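Local coordinates for protein aromatic-L-amino-acid decarboxylase (Catharanthus roseus, PDB 6EEW) that catalyses the pyridoxal 5'-phosphate-dependent decarboxylation of L-tryptophan to tryptamine and of 5-hydroxy-L-tryptophan to serotonin, working as a homodimer, at residues 193-198 with 219-224; 255-260 with 282-287; 261-266 with 460-465; 286-291 with 311-316; 148-153 with 305-310. All blocks are in the same frame, centred on the assembly; numbering follows the deposited sequence.

Contact 1 (193-198 with 219-224)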
# COMPACT_ATOMS: atom_id res chain seq x y z
N LYS A 193 9.63 18.58 -22.14
CA LYS A 193 8.60 19.53 -22.55
C LYS A 193 7.31 19.41 -21.76
O LYS A 193 6.47 20.31 -21.86
CB LYS A 193 8.28 19.33 -24.04
CG LYS A 193 9.46 19.58 -24.94
CD LYS A 193 9.12 19.36 -26.40
CE LYS A 193 10.34 19.64 -27.27
NZ LYS A 193 10.06 19.50 -28.72
N LEU A 194 7.12 18.34 -21.00
CA LEU A 194 5.83 18.03 -20.40
C LEU A 194 5.62 18.84 -19.13
O LEU A 194 6.44 18.79 -18.20
CB LEU A 194 5.74 16.53 -20.11
CG LEU A 194 6.15 15.64 -21.29
CD1 LEU A 194 5.86 14.17 -21.00
CD2 LEU A 194 5.50 16.09 -22.59
N VAL A 195 4.52 19.58 -19.07
CA VAL A 195 4.22 20.47 -17.95
C VAL A 195 3.02 19.93 -17.19
O VAL A 195 2.02 19.51 -17.79
CB VAL A 195 3.95 21.91 -18.43
CG1 VAL A 195 3.63 22.81 -17.23
CG2 VAL A 195 5.15 22.42 -19.19
N CYS A 196 3.13 19.94 -15.86
CA CYS A 196 2.05 19.53 -14.98
C CYS A 196 1.57 20.75 -14.22
O CYS A 196 2.37 21.62 -13.86
CB CYS A 196 2.50 18.46 -13.99
SG CYS A 196 2.98 16.88 -14.70
N TYR A 197 0.25 20.81 -13.96
CA TYR A 197 -0.39 21.95 -13.32
C TYR A 197 -1.13 21.49 -12.07
O TYR A 197 -1.79 20.44 -12.08
CB TYR A 197 -1.36 22.66 -14.28
CG TYR A 197 -0.75 23.05 -15.62
CD1 TYR A 197 -0.76 22.17 -16.70
CD2 TYR A 197 -0.19 24.30 -15.81
CE1 TYR A 197 -0.21 22.53 -17.92
CE2 TYR A 197 0.36 24.68 -17.04
CZ TYR A 197 0.35 23.79 -18.09
OH TYR A 197 0.90 24.16 -19.29
N GLY A 198 -0.99 22.25 -10.98
CA GLY A 198 -1.76 21.99 -9.77
C GLY A 198 -1.99 23.27 -9.00
O GLY A 198 -1.19 24.21 -9.07
N ASN A 219 9.06 22.14 -14.75
CA ASN A 219 7.83 21.89 -15.47
C ASN A 219 6.68 21.50 -14.54
O ASN A 219 5.65 21.00 -15.01
CB ASN A 219 8.04 20.81 -16.54
CG ASN A 219 8.97 21.27 -17.64
OD1 ASN A 219 9.37 22.43 -17.69
ND2 ASN A 219 9.27 20.37 -18.57
N ILE A 220 6.85 21.71 -13.24
CA ILE A 220 5.81 21.51 -12.24
C ILE A 220 5.32 22.89 -11.84
O ILE A 220 6.08 23.66 -11.23
CB ILE A 220 6.35 20.74 -11.02
CG1 ILE A 220 6.90 19.38 -11.43
CG2 ILE A 220 5.26 20.57 -9.97
CD1 ILE A 220 7.54 18.59 -10.28
N ARG A 221 4.08 23.24 -12.20
CA ARG A 221 3.57 24.61 -12.08
C ARG A 221 2.39 24.66 -11.11
O ARG A 221 1.38 23.97 -11.30
CB ARG A 221 3.20 25.16 -13.45
CG ARG A 221 4.36 25.07 -14.45
CD ARG A 221 4.16 25.98 -15.65
NE ARG A 221 4.10 27.37 -15.24
CZ ARG A 221 3.57 28.34 -15.98
NH1 ARG A 221 3.06 28.05 -17.17
NH2 ARG A 221 3.55 29.59 -15.54
N LEU A 222 2.53 25.49 -10.06
CA LEU A 222 1.45 25.74 -9.11
C LEU A 222 0.66 26.99 -9.52
O LEU A 222 1.22 28.10 -9.59
CB LEU A 222 2.02 25.92 -7.70
CG LEU A 222 2.78 24.80 -6.97
CD1 LEU A 222 3.10 25.31 -5.57
CD2 LEU A 222 1.99 23.51 -6.91
N ILE A 223 -0.63 26.83 -9.73
CA ILE A 223 -1.53 27.91 -10.14
C ILE A 223 -1.84 28.78 -8.93
O ILE A 223 -2.44 28.31 -7.95
CB ILE A 223 -2.80 27.35 -10.77
CG1 ILE A 223 -2.45 26.36 -11.87
CG2 ILE A 223 -3.60 28.48 -11.38
CD1 ILE A 223 -3.58 25.43 -12.21
N PRO A 224 -1.45 30.05 -8.95
CA PRO A 224 -1.75 30.94 -7.82
C PRO A 224 -3.25 31.13 -7.63
O PRO A 224 -4.01 31.24 -8.59
CB PRO A 224 -1.07 32.25 -8.21
CG PRO A 224 -0.86 32.15 -9.71
CD PRO A 224 -0.61 30.70 -9.97
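Val195 holds CG1 anti to its backbone N (chi1 180°), while Arg221 sets CG anti to its own carbonyl carbon (chi1 -54°) and bends at chi3; together these torsions bring the valine methyl onto the aliphatic part of the arginine, with Val195 CG1 3.6 Å from Arg221 CD. The same methyl sits 3.5 Å above one face of the Tyr197 ring, offset toward its rim. Farther out, Arg221 NH1 forms a salt bridge with Asp245 of helix 235-247, whose OD2 is also hydrogen-bonded to Tyr197 OH, and one acid thus ties down both polar ends. Underneath runs a parallel ladder pairing Cys196 with Ile220, Tyr197 with Arg221 and Gly198 with Leu222. It closes the beta-alpha-beta unit of strand 194-199, helix 206-212 and strand 220-223, the last strand forming one edge of the large-domain sheet of a fold-type I pyridoxal-phosphate enzyme. Cys196 N donates to Asn219 O (2.9 Å), Arg221 N to Cys196 O and Gly198 N to Arg221 O. Gly198 O is met twice, by Ile223 N at 2.8 Å and by the CA-H of Leu222, whose CA lies 3.1 Å away. At the entry to the strands Asn219 packs CB against Leu194 O, also 3.1 Å, and adds a weak ND2 bond to that oxygen. Helix 206-212 lies on the face of Cys196, Ile220 and Leu222; Leu222 also touches His203, a residue that binds L-tryptophan. Ile223, pointing toward strand 194-199, brings CD1 to 4.1 Å from Tyr197 CB.

Contact 2 (255-260 with 282-287)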
# COMPACT_ATOMS: atom_id res chain seq x y z
N LEU A 255 -3.25 17.93 -15.22
CA LEU A 255 -3.88 18.92 -14.37
C LEU A 255 -4.50 18.15 -13.23
O LEU A 255 -5.28 17.21 -13.46
CB LEU A 255 -4.95 19.73 -15.11
CG LEU A 255 -5.85 20.50 -14.15
CD1 LEU A 255 -5.01 21.58 -13.45
CD2 LEU A 255 -7.08 21.09 -14.87
N CYS A 256 -4.12 18.51 -12.01
CA CYS A 256 -4.69 17.93 -10.80
C CYS A 256 -5.66 18.95 -10.26
O CYS A 256 -5.25 19.97 -9.69
CB CYS A 256 -3.59 17.61 -9.79
SG CYS A 256 -4.19 16.81 -8.30
N ALA A 257 -6.96 18.69 -10.44
CA ALA A 257 -8.00 19.53 -9.88
C ALA A 257 -8.45 18.94 -8.54
O ALA A 257 -8.89 17.79 -8.48
CB ALA A 257 -9.18 19.63 -10.85
N THR A 258 -8.37 19.75 -7.49
CA THR A 258 -8.63 19.30 -6.12
C THR A 258 -10.03 19.71 -5.66
O THR A 258 -10.39 20.89 -5.70
CB THR A 258 -7.60 19.88 -5.17
OG1 THR A 258 -6.29 19.62 -5.69
CG2 THR A 258 -7.75 19.25 -3.79
N LEU A 259 -10.80 18.72 -5.23
CA LEU A 259 -12.11 18.88 -4.64
C LEU A 259 -11.96 18.70 -3.13
O LEU A 259 -12.06 17.60 -2.61
CB LEU A 259 -13.09 17.89 -5.24
CG LEU A 259 -14.56 18.27 -5.14
CD1 LEU A 259 -14.78 19.60 -5.84
CD2 LEU A 259 -15.41 17.18 -5.76
N GLY A 260 -11.67 19.80 -2.44
CA GLY A 260 -11.51 19.76 -1.00
C GLY A 260 -10.06 19.72 -0.57
O GLY A 260 -9.57 18.69 -0.10
N ILE A 282 -4.98 18.10 -22.17
CA ILE A 282 -4.43 17.88 -20.84
C ILE A 282 -5.23 16.79 -20.14
O ILE A 282 -6.46 16.85 -20.10
CB ILE A 282 -4.45 19.18 -20.02
CG1 ILE A 282 -3.64 20.26 -20.74
CG2 ILE A 282 -4.00 18.92 -18.59
CD1 ILE A 282 -3.90 21.67 -20.26
N TRP A 283 -4.53 15.82 -19.57
CA TRP A 283 -5.19 14.83 -18.72
C TRP A 283 -5.59 15.49 -17.42
O TRP A 283 -4.74 16.01 -16.70
CB TRP A 283 -4.26 13.66 -18.43
CG TRP A 283 -4.87 12.62 -17.56
CD1 TRP A 283 -5.43 12.79 -16.33
CD2 TRP A 283 -4.88 11.21 -17.81
NE1 TRP A 283 -5.84 11.59 -15.82
CE2 TRP A 283 -5.50 10.60 -16.70
CE3 TRP A 283 -4.44 10.41 -18.87
CZ2 TRP A 283 -5.70 9.24 -16.64
CZ3 TRP A 283 -4.64 9.06 -18.79
CH2 TRP A 283 -5.26 8.48 -17.69
N ILE A 284 -6.88 15.46 -17.10
CA ILE A 284 -7.36 16.05 -15.87
C ILE A 284 -7.74 14.95 -14.90
O ILE A 284 -8.54 14.05 -15.22
CB ILE A 284 -8.52 17.03 -16.11
CG1 ILE A 284 -8.98 17.63 -14.77
CG2 ILE A 284 -9.64 16.38 -16.91
CD1 ILE A 284 -9.96 18.76 -14.93
N HIS A 285 -7.16 15.01 -13.71
CA HIS A 285 -7.46 14.08 -12.63
C HIS A 285 -8.06 14.88 -11.50
O HIS A 285 -7.52 15.93 -11.12
CB HIS A 285 -6.21 13.33 -12.15
CG HIS A 285 -6.46 12.52 -10.91
ND1 HIS A 285 -6.92 11.22 -10.95
CD2 HIS A 285 -6.38 12.86 -9.60
CE1 HIS A 285 -7.09 10.78 -9.71
NE2 HIS A 285 -6.76 11.75 -8.87
N VAL A 286 -9.17 14.40 -10.97
CA VAL A 286 -9.84 15.04 -9.85
C VAL A 286 -9.46 14.27 -8.59
O VAL A 286 -9.81 13.09 -8.43
CB VAL A 286 -11.36 15.10 -10.06
CG1 VAL A 286 -12.03 15.61 -8.81
CG2 VAL A 286 -11.66 16.02 -11.24
N ASP A 287 -8.71 14.96 -7.72
CA ASP A 287 -8.37 14.45 -6.40
C ASP A 287 -9.51 14.84 -5.46
O ASP A 287 -9.64 16.00 -5.07
CB ASP A 287 -7.04 15.02 -5.91
CG ASP A 287 -6.71 14.59 -4.48
OD1 ASP A 287 -7.32 13.62 -3.98
OD2 ASP A 287 -5.83 15.22 -3.85
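Leu255 and Ile284 lie side by side on a sheet face, their side chains pointing the same way, where strands 251-258 and 283-287 run parallel in the beta-alpha-beta unit completed by helix 270-280. Leu255 starts with CB against Ile282 CG2, 3.7 Å away. Its CG stands anti to the backbone N (chi1 165°), which sets the fork alongside Ile284: CD2 touches Ile284 CD1 at 3.7 Å, while CD1 turns back to Ile223 CD1 and Tyr197 O of the strands beyond. Ala257 CB continues the apolar row, 4.2 Å from Ile284 CD1, and Leu273 of helix 270-280 covers it. Cys256, His285, Thr258 and Asp287 occupy the other face, with Cys256 SG 4.1 Å from Asp287 CB. Asp287 OD2 lies close to N1 of the pyridoxal-lysine at position 319, the place where fold-type I enzymes carry an aspartate facing the pyridine nitrogen. Five backbone bonds weld the strands. The first two use both sides of Leu255: its N donates to Trp283 O (2.8 Å), and its O accepts from His285 N in a bond that is almost straight, 172° at the hydrogen. Ala257 repeats the pattern with His285 O and Asp287 N. Past the strand, Leu259 N closes the ladder on Asp287 O at 3.0 Å, tilted 27° from the carbonyl plane.

Contact 3 (261-266 with 460-465). With TRP (tryptophan), chain E.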
# COMPACT_ATOMS: atom_id res chain seq x y z
N THR A 261 -9.36 20.84 -0.73
CA THR A 261 -7.96 20.89 -0.35
C THR A 261 -7.77 20.64 1.14
O THR A 261 -8.68 20.85 1.95
CB THR A 261 -7.36 22.23 -0.76
OG1 THR A 261 -7.98 23.28 -0.00
CG2 THR A 261 -7.56 22.45 -2.25
N THR A 262 -6.56 20.20 1.50
CA THR A 262 -6.26 19.83 2.87
C THR A 262 -6.30 21.03 3.80
O THR A 262 -6.70 20.89 4.96
CB THR A 262 -4.87 19.17 2.96
OG1 THR A 262 -3.89 20.01 2.34
CG2 THR A 262 -4.85 17.79 2.27
N SER A 263 -5.91 22.21 3.32
CA SER A 263 -5.89 23.38 4.18
C SER A 263 -7.30 23.86 4.53
O SER A 263 -7.71 23.85 5.70
CB SER A 263 -5.08 24.49 3.52
OG SER A 263 -3.74 24.07 3.38
N THR A 264 -8.07 24.29 3.52
CA THR A 264 -9.37 24.92 3.76
C THR A 264 -10.51 24.22 3.04
O THR A 264 -11.63 24.74 3.02
CB THR A 264 -9.32 26.38 3.32
OG1 THR A 264 -9.01 26.44 1.93
CG2 THR A 264 -8.26 27.15 4.09
N THR A 265 -10.28 23.04 2.47
CA THR A 265 -11.26 22.37 1.62
C THR A 265 -11.79 23.33 0.56
O THR A 265 -13.00 23.42 0.31
CB THR A 265 -12.40 21.73 2.43
OG1 THR A 265 -13.06 22.71 3.26
CG2 THR A 265 -11.89 20.61 3.29
N ALA A 266 -10.88 24.09 -0.04
CA ALA A 266 -11.18 24.79 -1.28
C ALA A 266 -11.66 23.79 -2.33
O ALA A 266 -11.47 22.58 -2.21
CB ALA A 266 -9.96 25.54 -1.79
N THR A 460 -3.68 26.25 9.97
CA THR A 460 -3.16 26.37 8.63
C THR A 460 -2.85 27.83 8.35
O THR A 460 -3.32 28.74 9.05
CB THR A 460 -4.12 25.82 7.58
OG1 THR A 460 -3.46 25.80 6.30
CG2 THR A 460 -5.39 26.67 7.51
N ILE A 461 -1.99 28.04 7.36
CA ILE A 461 -1.70 29.36 6.81
C ILE A 461 -2.15 29.33 5.36
O ILE A 461 -1.65 28.51 4.57
CB ILE A 461 -0.21 29.73 6.90
CG1 ILE A 461 0.27 29.70 8.35
CG2 ILE A 461 0.02 31.11 6.27
CD1 ILE A 461 -0.28 30.84 9.16
N VAL A 462 -3.10 30.19 5.02
CA VAL A 462 -3.57 30.32 3.65
C VAL A 462 -3.66 31.80 3.32
O VAL A 462 -4.22 32.58 4.10
CB VAL A 462 -4.93 29.63 3.44
CG1 VAL A 462 -5.51 29.97 2.07
CG2 VAL A 462 -4.77 28.13 3.55
N GLY A 463 -3.12 32.18 2.17
CA GLY A 463 -3.13 33.59 1.78
C GLY A 463 -2.55 34.51 2.83
O GLY A 463 -3.07 35.61 3.04
N GLY A 464 -1.48 34.08 3.50
CA GLY A 464 -0.90 34.92 4.53
C GLY A 464 -1.72 35.03 5.79
O GLY A 464 -1.43 35.89 6.64
N ILE A 465 -2.76 34.23 5.94
CA ILE A 465 -3.67 34.30 7.07
C ILE A 465 -3.50 33.02 7.88
O ILE A 465 -3.62 31.92 7.34
CB ILE A 465 -5.12 34.46 6.61
CG1 ILE A 465 -5.27 35.72 5.75
CG2 ILE A 465 -6.07 34.50 7.80
CD1 ILE A 465 -6.64 35.91 5.16
N TRP E . -4.90 16.12 4.84
CA TRP E . -4.20 16.28 6.10
C TRP E . -2.76 16.75 5.90
O TRP E . -1.82 15.97 6.06
CB TRP E . -4.24 14.97 6.89
CG TRP E . -3.96 13.71 6.09
CD1 TRP E . -3.02 13.55 5.11
CD2 TRP E . -4.65 12.45 6.20
NE1 TRP E . -3.08 12.26 4.61
CE2 TRP E . -4.06 11.57 5.26
CE3 TRP E . -5.69 11.98 7.00
CZ2 TRP E . -4.49 10.26 5.11
CZ3 TRP E . -6.12 10.68 6.84
CH2 TRP E . -5.52 9.83 5.91
OXT TRP E . -2.51 17.92 5.59
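Ser263 and Thr264 belong to the active-site loop between strand 251-258 and helix 270-280, and they meet Thr460 and Val462 of a beta-hairpin in the four-stranded antiparallel sheet. Aliphatic carbons do much of the touching. Thr264 CG2 and Val462 CG2 come tip to tip at 3.7 Å, and Ser263 CB approaches the same valine methyl at an equal distance. Thr460 keeps OG1 anti to its backbone N (chi1 -172°), facing the serine, yet Ser263 OG donates to Thr460 OG1 only weakly, at 3.4 Å. Stronger grips on the loop come from Arg469 of strand 465-471, which hydrogen-bonds Ser263 O through NE and Thr262 O through NH2. The loop is also held from within: Thr265 N donates to Thr261 O (2.8 Å) and Ala266 N to Thr261 OG1 (3.0 Å). Thr262, within this turn, borders the bound tryptophan, with Thr262 CB 3.6 Å from the ligand N and 3.7 Å from its OXT; Thr262 probably also binds pyridoxal 5'-phosphate, as in relatives. Beyond Val462 the hairpin reverses through Gly463 and Gly464, both at positive phi, and Val462 and Ile465 exchange N-H...O bonds in both directions, Val462 N to Ile465 O being 2.9 Å. The paired bonds mark a two-residue hairpin, and the two glycines give it a type I' turn, here set against a substrate-binding loop.

Contact 4 (286-291 with 311-316)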
# COMPACT_ATOMS: atom_id res chain seq x y z
N VAL A 286 -9.17 14.40 -10.97
CA VAL A 286 -9.84 15.04 -9.85
C VAL A 286 -9.46 14.27 -8.59
O VAL A 286 -9.81 13.09 -8.43
CB VAL A 286 -11.36 15.10 -10.06
CG1 VAL A 286 -12.03 15.61 -8.81
CG2 VAL A 286 -11.66 16.02 -11.24
N ASP A 287 -8.71 14.96 -7.72
CA ASP A 287 -8.37 14.45 -6.40
C ASP A 287 -9.51 14.84 -5.46
O ASP A 287 -9.64 16.00 -5.07
CB ASP A 287 -7.04 15.02 -5.91
CG ASP A 287 -6.71 14.59 -4.48
OD1 ASP A 287 -7.32 13.62 -3.98
OD2 ASP A 287 -5.83 15.22 -3.85
N ALA A 288 -10.34 13.86 -5.12
CA ALA A 288 -11.40 14.09 -4.15
C ALA A 288 -11.17 13.20 -2.94
O ALA A 288 -12.08 12.47 -2.52
CB ALA A 288 -12.77 13.83 -4.77
N ALA A 289 -9.95 13.22 -2.40
CA ALA A 289 -9.64 12.33 -1.29
C ALA A 289 -10.67 12.45 -0.17
O ALA A 289 -11.28 11.46 0.24
CB ALA A 289 -8.24 12.62 -0.74
N TYR A 290 -10.92 13.68 0.28
CA TYR A 290 -11.84 13.87 1.41
C TYR A 290 -13.27 14.11 0.93
O TYR A 290 -14.16 13.31 1.23
CB TYR A 290 -11.34 15.02 2.30
CG TYR A 290 -12.38 15.66 3.20
CD1 TYR A 290 -12.79 15.04 4.38
CD2 TYR A 290 -12.92 16.91 2.90
CE1 TYR A 290 -13.72 15.63 5.22
CE2 TYR A 290 -13.88 17.52 3.73
CZ TYR A 290 -14.27 16.87 4.88
OH TYR A 290 -15.19 17.45 5.71
N ALA A 291 -13.49 15.19 0.17
CA ALA A 291 -14.84 15.64 -0.13
C ALA A 291 -15.60 14.72 -1.08
O ALA A 291 -16.83 14.72 -1.07
CB ALA A 291 -14.81 17.06 -0.72
N ASP A 311 -10.63 12.93 -16.92
CA ASP A 311 -9.86 11.74 -17.23
C ASP A 311 -9.83 10.76 -16.08
O ASP A 311 -10.10 9.57 -16.28
CB ASP A 311 -8.43 12.13 -17.60
CG ASP A 311 -8.38 12.96 -18.84
OD1 ASP A 311 -8.68 12.43 -19.93
OD2 ASP A 311 -8.05 14.15 -18.71
N SER A 312 -9.62 11.23 -14.85
CA SER A 312 -9.63 10.27 -13.75
C SER A 312 -10.16 10.94 -12.50
O SER A 312 -10.20 12.17 -12.40
CB SER A 312 -8.24 9.65 -13.50
OG SER A 312 -7.17 10.60 -13.47
N LEU A 313 -10.59 10.10 -11.56
CA LEU A 313 -11.14 10.59 -10.30
C LEU A 313 -10.72 9.68 -9.16
O LEU A 313 -10.63 8.46 -9.34
CB LEU A 313 -12.68 10.68 -10.37
CG LEU A 313 -13.40 10.73 -9.02
CD1 LEU A 313 -13.25 12.12 -8.39
CD2 LEU A 313 -14.86 10.37 -9.22
N SER A 314 -10.42 10.27 -8.00
CA SER A 314 -10.11 9.46 -6.83
C SER A 314 -10.80 10.00 -5.59
O SER A 314 -11.05 11.21 -5.45
CB SER A 314 -8.59 9.34 -6.62
OG SER A 314 -7.98 10.59 -6.35
N LEU A 315 -11.12 9.08 -4.68
CA LEU A 315 -11.62 9.45 -3.35
C LEU A 315 -11.17 8.40 -2.36
O LEU A 315 -11.03 7.23 -2.72
CB LEU A 315 -13.15 9.59 -3.33
CG LEU A 315 -14.16 8.45 -3.46
CD1 LEU A 315 -14.48 7.75 -2.13
CD2 LEU A 315 -15.44 9.02 -4.07
N SER A 316 -10.96 8.80 -1.11
CA SER A 316 -10.46 7.88 -0.09
C SER A 316 -11.54 7.52 0.93
O SER A 316 -11.76 8.27 1.89
CB SER A 316 -9.25 8.48 0.62
OG SER A 316 -8.09 8.40 -0.20
O HOH W 1 -7.99 11.01 -3.84
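Val286 and Leu313 pair in parallel, followed by Asp287 with Ser314, and the touching parts of the two chains run within 9° of each other in the beta-alpha-beta unit of strand 283-287, helix 298-301 and strand 312-315. Val286 N donates to Ser312 O (2.8 Å), Ser314 N to Val286 O, and Ala288 N to Ser314 O. Leu313, with CG anti to the backbone N (chi1 161°), lays CD1 slantwise against Val286 CG1 at 3.7 Å and also meets Ala288 CB at 4.0 Å. Ala288 CB is tight on Ser314 O as well, 3.2 Å away. On the polar face a water donates to Asp287 OD1 (2.7 Å) and lies so close to Ser314 OG that the detail of this bridge between the strands is less certain; the same Asp287 oxygen takes a weak bond from Ala289 N. His285 is fixed by this strand too, ND1 on Ser312 OG and NE2 on Ser314 OG, the hydroxyl that also neighbours the water on Asp287 OD1. Farther along, Ser316 N reaches Ala289 O at 3.0 Å, arriving in the carbonyl plane on a lone pair.

Contact 5 (148-153 with 305-310)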
# COMPACT_ATOMS: atom_id res chain seq x y z
N LYS A 148 -23.05 8.54 -9.15
CA LYS A 148 -23.71 8.94 -10.40
C LYS A 148 -22.69 9.36 -11.45
O LYS A 148 -22.87 10.36 -12.16
CB LYS A 148 -24.76 10.03 -10.18
CG LYS A 148 -25.98 9.58 -9.35
CD LYS A 148 -26.95 10.72 -9.14
CE LYS A 148 -28.08 10.36 -8.18
NZ LYS A 148 -28.89 9.17 -8.63
N LEU A 149 -21.63 8.58 -11.58
CA LEU A 149 -20.66 8.77 -12.64
C LEU A 149 -21.18 8.17 -13.94
O LEU A 149 -21.96 7.21 -13.94
CB LEU A 149 -19.33 8.10 -12.27
CG LEU A 149 -18.70 8.47 -10.93
CD1 LEU A 149 -17.37 7.72 -10.77
CD2 LEU A 149 -18.48 9.98 -10.83
N PRO A 150 -20.76 8.71 -15.08
CA PRO A 150 -21.18 8.14 -16.36
C PRO A 150 -20.67 6.71 -16.53
O PRO A 150 -19.76 6.25 -15.83
CB PRO A 150 -20.57 9.08 -17.40
CG PRO A 150 -19.48 9.82 -16.68
CD PRO A 150 -19.90 9.89 -15.23
N LYS A 151 -21.32 5.97 -17.43
CA LYS A 151 -20.93 4.60 -17.72
C LYS A 151 -19.49 4.50 -18.23
O LYS A 151 -18.92 3.41 -18.26
CB LYS A 151 -21.90 3.98 -18.72
CG LYS A 151 -23.10 3.27 -18.08
CD LYS A 151 -22.68 1.91 -17.49
CE LYS A 151 -23.88 1.09 -16.99
NZ LYS A 151 -24.57 1.71 -15.81
N SER A 152 -18.90 5.61 -18.66
CA SER A 152 -17.54 5.59 -19.16
C SER A 152 -16.51 5.38 -18.05
O SER A 152 -15.32 5.25 -18.36
CB SER A 152 -17.26 6.89 -19.92
OG SER A 152 -17.54 8.02 -19.10
N PHE A 153 -16.93 5.32 -16.79
CA PHE A 153 -16.04 5.01 -15.68
C PHE A 153 -16.31 3.63 -15.08
O PHE A 153 -15.80 3.33 -14.00
CB PHE A 153 -16.17 6.08 -14.58
CG PHE A 153 -15.67 7.44 -14.98
CD1 PHE A 153 -14.31 7.75 -14.85
CD2 PHE A 153 -16.54 8.40 -15.49
CE1 PHE A 153 -13.81 8.99 -15.21
CE2 PHE A 153 -16.07 9.66 -15.85
CZ PHE A 153 -14.68 9.95 -15.71
N ASP A 305 -20.26 18.07 -11.39
CA ASP A 305 -20.78 18.43 -12.70
C ASP A 305 -19.62 18.58 -13.67
O ASP A 305 -18.65 19.29 -13.38
CB ASP A 305 -21.61 19.72 -12.64
CG ASP A 305 -23.00 19.51 -12.03
OD1 ASP A 305 -23.41 18.35 -11.81
OD2 ASP A 305 -23.68 20.53 -11.78
N GLY A 306 -19.74 17.97 -14.85
CA GLY A 306 -18.65 17.90 -15.81
C GLY A 306 -17.75 16.68 -15.70
O GLY A 306 -16.84 16.53 -16.53
N ILE A 307 -17.99 15.78 -14.74
CA ILE A 307 -17.11 14.63 -14.57
C ILE A 307 -17.00 13.80 -15.84
O ILE A 307 -16.04 13.04 -16.00
CB ILE A 307 -17.58 13.78 -13.38
CG1 ILE A 307 -16.53 12.71 -13.03
CG2 ILE A 307 -18.94 13.16 -13.67
CD1 ILE A 307 -15.21 13.26 -12.49
N GLU A 308 -17.98 13.91 -16.74
CA GLU A 308 -17.90 13.15 -17.99
C GLU A 308 -16.75 13.60 -18.88
O GLU A 308 -16.29 12.81 -19.71
CB GLU A 308 -19.23 13.22 -18.74
CG GLU A 308 -19.69 14.62 -19.12
CD GLU A 308 -20.56 15.25 -18.04
OE1 GLU A 308 -20.62 14.69 -16.92
OE2 GLU A 308 -21.20 16.29 -18.31
N ARG A 309 -16.26 14.83 -18.72
CA ARG A 309 -15.12 15.28 -19.50
C ARG A 309 -13.79 14.94 -18.85
O ARG A 309 -12.74 15.17 -19.46
CB ARG A 309 -15.18 16.80 -19.71
CG ARG A 309 -16.29 17.28 -20.61
CD ARG A 309 -16.18 18.79 -20.82
NE ARG A 309 -16.46 19.53 -19.59
CZ ARG A 309 -17.68 19.86 -19.18
NH1 ARG A 309 -18.74 19.50 -19.89
NH2 ARG A 309 -17.85 20.54 -18.05
N VAL A 310 -13.82 14.40 -17.66
CA VAL A 310 -12.64 14.25 -16.82
C VAL A 310 -11.94 12.93 -17.11
O VAL A 310 -12.55 11.93 -17.50
CB VAL A 310 -13.04 14.38 -15.34
CG1 VAL A 310 -12.03 13.67 -14.46
CG2 VAL A 310 -13.07 15.85 -14.97
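Phe153 turns its ring edge on to the backbone of 305-310: CZ is 3.4 Å from Ile307 O and equally far from Val310 O, both oxygens lying near the ring plane. The ring's weakly positive C-H rim thereby faces two carbonyls. CG of Phe153 is anti to the carbonyl carbon (chi1 -67°), which directs the ring toward 305-310. Ile307 answers with CG1 anti to its backbone N (chi1 -170°), so that its branches spread over three partners, each crossed at a slant. CG1 meets Phe153 CE2 at 4.2 Å and Leu149 CD2 at 4.0 Å, and CG2 packs on Pro150 CD at 3.7 Å. Pro150 and Glu308 meet at about a right angle, with Pro150 CG 4.0 Å from Glu308 CB. No hydrogen bond spans the two segments; the contact is made by apolar side chains and the ring edge. Each segment contains a short 3-10 turn closed by its own backbone, Phe153 N on Pro150 O and Val310 N on Ile307 O, the latter 3.1 Å. Ile307 O therefore serves its own turn as well as the phenylalanine edge. Lys333 NZ, just beyond strand 328-332, hydrogen-bonds Glu308 O and Val310 O. The 148-153 loop leaves helix 130-146 through a Schellman motif at Lys148, and its Leu149 and Phe153 rest on Trp331 of strand 328-332, whereas Val310, leading into strand 312-315, packs on Val270 and Ser274 of helix 270-280 and on strand 283-287.

Overall arrangement
Contacts 1, 2 and 4 are strand pairings of one sheet, with the 194-199/251-258 pairing between contacts 1 and 2, where Cys256 N bonds Tyr197 O (3.0 Å). Contacts 2 and 4, centres 8 Å apart, share Val286 and Asp287 on strand 283-287. Contact 3 continues from the C-terminal end of contact 2, Gly260 N lying 2.8 Å from Ala266 O, and leads to the bound tryptophan; its Thr265 packs on Tyr290 of contact 4. The side chain of Asp287 is about 9 Å from that ligand at the nearest atoms. Contact 5 lies away from the active site, its centre 28 Å from that of contact 3, yet Val310 packs on Val286 and Leu149 on Leu313.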